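Local coordinates for protein trichothecene 3-O-acetyltransferase TRI101 (PDB 2ZBA) that acetylates the 3-hydroxyl of trichothecene mycotoxins, using acetyl-CoA as donor, during their biosynthesis in Fusarium sporotrichioides, at residues 29-34 against 124-129. Sequence-based numbering, arbitrary orientation. Where two conformers were deposited one is given.
Sequences YTQISL and VVAPRK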
ATOM      1  N   TYR A  29       6.200   8.229  -0.850  1.00 20.09           N
ATOM      2  CA  TYR A  29       5.406   8.026  -2.061  1.00 19.03           C
ATOM      3  C   TYR A  29       5.039   6.562  -2.219  1.00 18.73           C
ATOM      4  O   TYR A  29       5.905   5.692  -2.192  1.00 17.66           O
ATOM      5  CB  TYR A  29       6.127   8.533  -3.316  1.00 18.64           C
ATOM      6  CG  TYR A  29       5.927  10.004  -3.513  1.00 18.36           C
ATOM      7  CD1 TYR A  29       6.854  10.930  -3.017  1.00 21.10           C
ATOM      8  CD2 TYR A  29       4.810  10.483  -4.167  1.00 19.03           C
ATOM      9  CE1 TYR A  29       6.661  12.306  -3.172  1.00 19.46           C
ATOM     10  CE2 TYR A  29       4.607  11.852  -4.336  1.00 18.52           C
ATOM     11  CZ  TYR A  29       5.537  12.749  -3.844  1.00 18.81           C
ATOM     12  OH  TYR A  29       5.329  14.093  -4.011  1.00 20.13           O
ATOM     13  N   THR A  30       3.744   6.296  -2.353  1.00 18.45           N
ATOM     14  CA  THR A  30       3.282   4.964  -2.742  1.00 18.40           C
ATOM     15  C   THR A  30       3.453   4.772  -4.244  1.00 17.73           C
ATOM     16  O   THR A  30       3.016   5.611  -5.027  1.00 17.08           O
ATOM     17  CB  THR A  30       1.812   4.738  -2.362  1.00 18.87           C
ATOM     18  OG1 THR A  30       1.668   4.858  -0.942  1.00 21.27           O
ATOM     19  CG2 THR A  30       1.346   3.322  -2.781  1.00 19.48           C
ATOM     20  N   GLN A  31       4.069   3.651  -4.626  1.00 17.50           N
ATOM     21  CA  GLN A  31       4.351   3.326  -6.029  1.00 16.96           C
ATOM     22  C   GLN A  31       3.667   2.025  -6.481  1.00 16.77           C
ATOM     23  O   GLN A  31       3.608   1.071  -5.715  1.00 16.02           O
ATOM     24  CB  GLN A  31       5.856   3.157  -6.248  1.00 17.42           C
ATOM     25  CG  GLN A  31       6.713   4.373  -5.942  1.00 17.61           C
ATOM     26  CD  GLN A  31       8.162   4.020  -5.847  1.00 20.15           C
ATOM     27  OE1 GLN A  31       8.516   2.891  -5.469  1.00 21.22           O
ATOM     28  NE2 GLN A  31       9.040   4.981  -6.185  1.00 20.84           N
ATOM     29  N   ILE A  32       3.172   1.998  -7.725  1.00 16.34           N
ATOM     30  CA  ILE A  32       2.611   0.769  -8.316  0.50 17.08           C
ATOM     31  C   ILE A  32       2.898   0.724  -9.823  1.00 17.17           C
ATOM     32  O   ILE A  32       2.778   1.733 -10.514  1.00 17.55           O
ATOM     33  CB  ILE A  32       1.085   0.605  -8.022  0.50 16.51           C
ATOM     34  CG1 ILE A  32       0.567  -0.784  -8.439  0.50 17.09           C
ATOM     35  CG2 ILE A  32       0.270   1.713  -8.695  0.50 16.45           C
ATOM     36  CD1 ILE A  32       0.938  -1.930  -7.495  0.50 18.20           C
ATOM     37  N   SER A  33       3.293  -0.448 -10.325  1.00 18.03           N
ATOM     38  CA  SER A  33       3.656  -0.565 -11.743  1.00 18.93           C
ATOM     39  C   SER A  33       2.736  -1.521 -12.468  1.00 19.17           C
ATOM     40  O   SER A  33       2.509  -2.640 -11.997  1.00 19.45           O
ATOM     41  CB  SER A  33       5.090  -1.055 -11.918  1.00 18.19           C
ATOM     42  OG  SER A  33       5.997  -0.149 -11.370  1.00 19.64           O
ATOM     43  N   LEU A  34       2.235  -1.084 -13.624  1.00 19.58           N
ATOM     44  CA  LEU A  34       1.387  -1.926 -14.474  1.00 20.39           C
ATOM     45  C   LEU A  34       2.148  -2.222 -15.755  1.00 20.61           C
ATOM     46  O   LEU A  34       2.518  -1.296 -16.475  1.00 20.97           O
ATOM     47  CB  LEU A  34       0.055  -1.249 -14.790  1.00 19.97           C
ATOM     48  CG  LEU A  34      -1.032  -1.216 -13.699  1.00 22.75           C
ATOM     49  CD1 LEU A  34      -0.530  -0.689 -12.326  1.00 19.41           C
ATOM     50  CD2 LEU A  34      -2.263  -0.426 -14.176  1.00 20.77           C
ATOM     51  N   VAL A 124      14.825   2.729 -11.644  1.00 22.85           N
ATOM     52  CA  VAL A 124      14.655   2.475 -13.081  1.00 22.72           C
ATOM     53  C   VAL A 124      13.222   2.801 -13.556  1.00 22.64           C
ATOM     54  O   VAL A 124      13.039   3.435 -14.601  1.00 22.89           O
ATOM     55  CB  VAL A 124      15.042   0.992 -13.445  1.00 23.03           C
ATOM     56  CG1 VAL A 124      14.715   0.665 -14.892  1.00 23.47           C
ATOM     57  CG2 VAL A 124      16.511   0.709 -13.170  1.00 22.06           C
ATOM     58  N   VAL A 125      12.208   2.385 -12.791  1.00 22.42           N
ATOM     59  CA  VAL A 125      10.825   2.465 -13.284  1.00 21.82           C
ATOM     60  C   VAL A 125       9.914   3.572 -12.740  1.00 22.87           C
ATOM     61  O   VAL A 125       8.861   3.849 -13.331  1.00 23.15           O
ATOM     62  CB  VAL A 125      10.091   1.076 -13.223  1.00 22.02           C
ATOM     63  CG1 VAL A 125      10.774   0.062 -14.154  1.00 20.75           C
ATOM     64  CG2 VAL A 125       9.989   0.548 -11.772  1.00 19.66           C
ATOM     65  N   ALA A 126      10.319   4.228 -11.657  1.00 23.62           N
ATOM     66  CA  ALA A 126       9.464   5.204 -10.963  1.00 23.75           C
ATOM     67  C   ALA A 126       9.987   6.652 -11.066  1.00 24.35           C
ATOM     68  O   ALA A 126      11.206   6.871 -11.105  1.00 23.86           O
ATOM     69  CB  ALA A 126       9.303   4.804  -9.510  1.00 23.98           C
ATOM     70  N   PRO A 127       9.067   7.641 -11.113  1.00 24.33           N
ATOM     71  CA  PRO A 127       9.497   9.037 -11.293  1.00 24.66           C
ATOM     72  C   PRO A 127      10.111   9.667 -10.046  1.00 25.13           C
ATOM     73  O   PRO A 127      10.873  10.635 -10.160  1.00 25.18           O
ATOM     74  CB  PRO A 127       8.203   9.757 -11.693  1.00 24.43           C
ATOM     75  CG  PRO A 127       7.111   8.953 -11.038  1.00 24.21           C
ATOM     76  CD  PRO A 127       7.597   7.515 -11.039  1.00 24.16           C
ATOM     77  N   ARG A 128       9.780   9.120  -8.873  1.00 25.26           N
ATOM     78  CA  ARG A 128      10.372   9.537  -7.602  1.00 25.61           C
ATOM     79  C   ARG A 128      10.498   8.339  -6.683  1.00 25.13           C
ATOM     80  O   ARG A 128       9.741   7.382  -6.809  1.00 24.75           O
ATOM     81  CB  ARG A 128       9.434  10.484  -6.880  1.00 26.09           C
ATOM     82  CG  ARG A 128       9.474  11.897  -7.273  1.00 27.90           C
ATOM     83  CD  ARG A 128       8.631  12.587  -6.255  1.00 28.70           C
ATOM     84  NE  ARG A 128       9.352  12.718  -4.993  1.00 28.69           N
ATOM     85  CZ  ARG A 128       9.655  13.887  -4.435  1.00 29.33           C
ATOM     86  NH1 ARG A 128      10.318  13.929  -3.287  1.00 29.87           N
ATOM     87  NH2 ARG A 128       9.288  15.018  -5.028  1.00 27.87           N
ATOM     88  N   LYS A 129      11.391   8.440  -5.703  1.00 24.67           N
ATOM     89  CA  LYS A 129      11.624   7.362  -4.740  1.00 23.97           C
ATOM     90  C   LYS A 129      10.512   7.219  -3.688  1.00 23.51           C
ATOM     91  O   LYS A 129       9.769   8.165  -3.401  1.00 22.98           O
ATOM     92  CB  LYS A 129      12.974   7.561  -4.067  1.00 23.74           C
ATOM     93  CG  LYS A 129      14.171   7.246  -4.937  1.00 24.54           C
ATOM     94  CD  LYS A 129      15.486   7.715  -4.268  1.00 25.45           C
ATOM     95  CE  LYS A 129      15.717   7.062  -2.912  1.00 29.68           C
ATOM     96  NZ  LYS A 129      15.936   5.588  -3.041  1.00 31.67           N
TER
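The CA atoms of Tyr-29, Gln-31 and Ser-33 lie nearest those of Lys-129, Ala-126 and Val-125, at 6.8 to 7.9 Å, segment 124-129 running antiparallel as it leaves a helix end; the three strand CB atoms point toward it. At one end Arg-128 CD sits over the Tyr-29 ring face, 4.1 Å from the centroid, a CH-pi contact. The chain turns at chi3 (76°), and the guanidinium, 30° from the ring plane, has CE1 over its face near the rim, with NE 3.3 Å from CE1. Tyrosine offers a broad face here, while its OH bonds to Pro-144 O. Gln-31 extends beyond CG (chi2 165°), carrying its amide to the loop. There NE2 gives Arg-128 O, also held by Asn-162, a short but weak, bent hydrogen bond (2.6 Å), and Ala-126 CB, a short side chain, packs tightly against NE2 (3.3 Å). The amide suits a buried site with several polar partners: NE2 also bonds to Glu-122, and OE1 accepts from Arg-410. Farther along, small Ser-33 places OG where Thr-160 bonds it, and Val-125 CG2 only brushes it (4.1 Å). Side-chain packing plus a side-chain-to-backbone bond thus joins the loop after helix 122-125 to a face of the mixed beta-sheet in the N-terminal domain of this BAHD-superfamily acyltransferase.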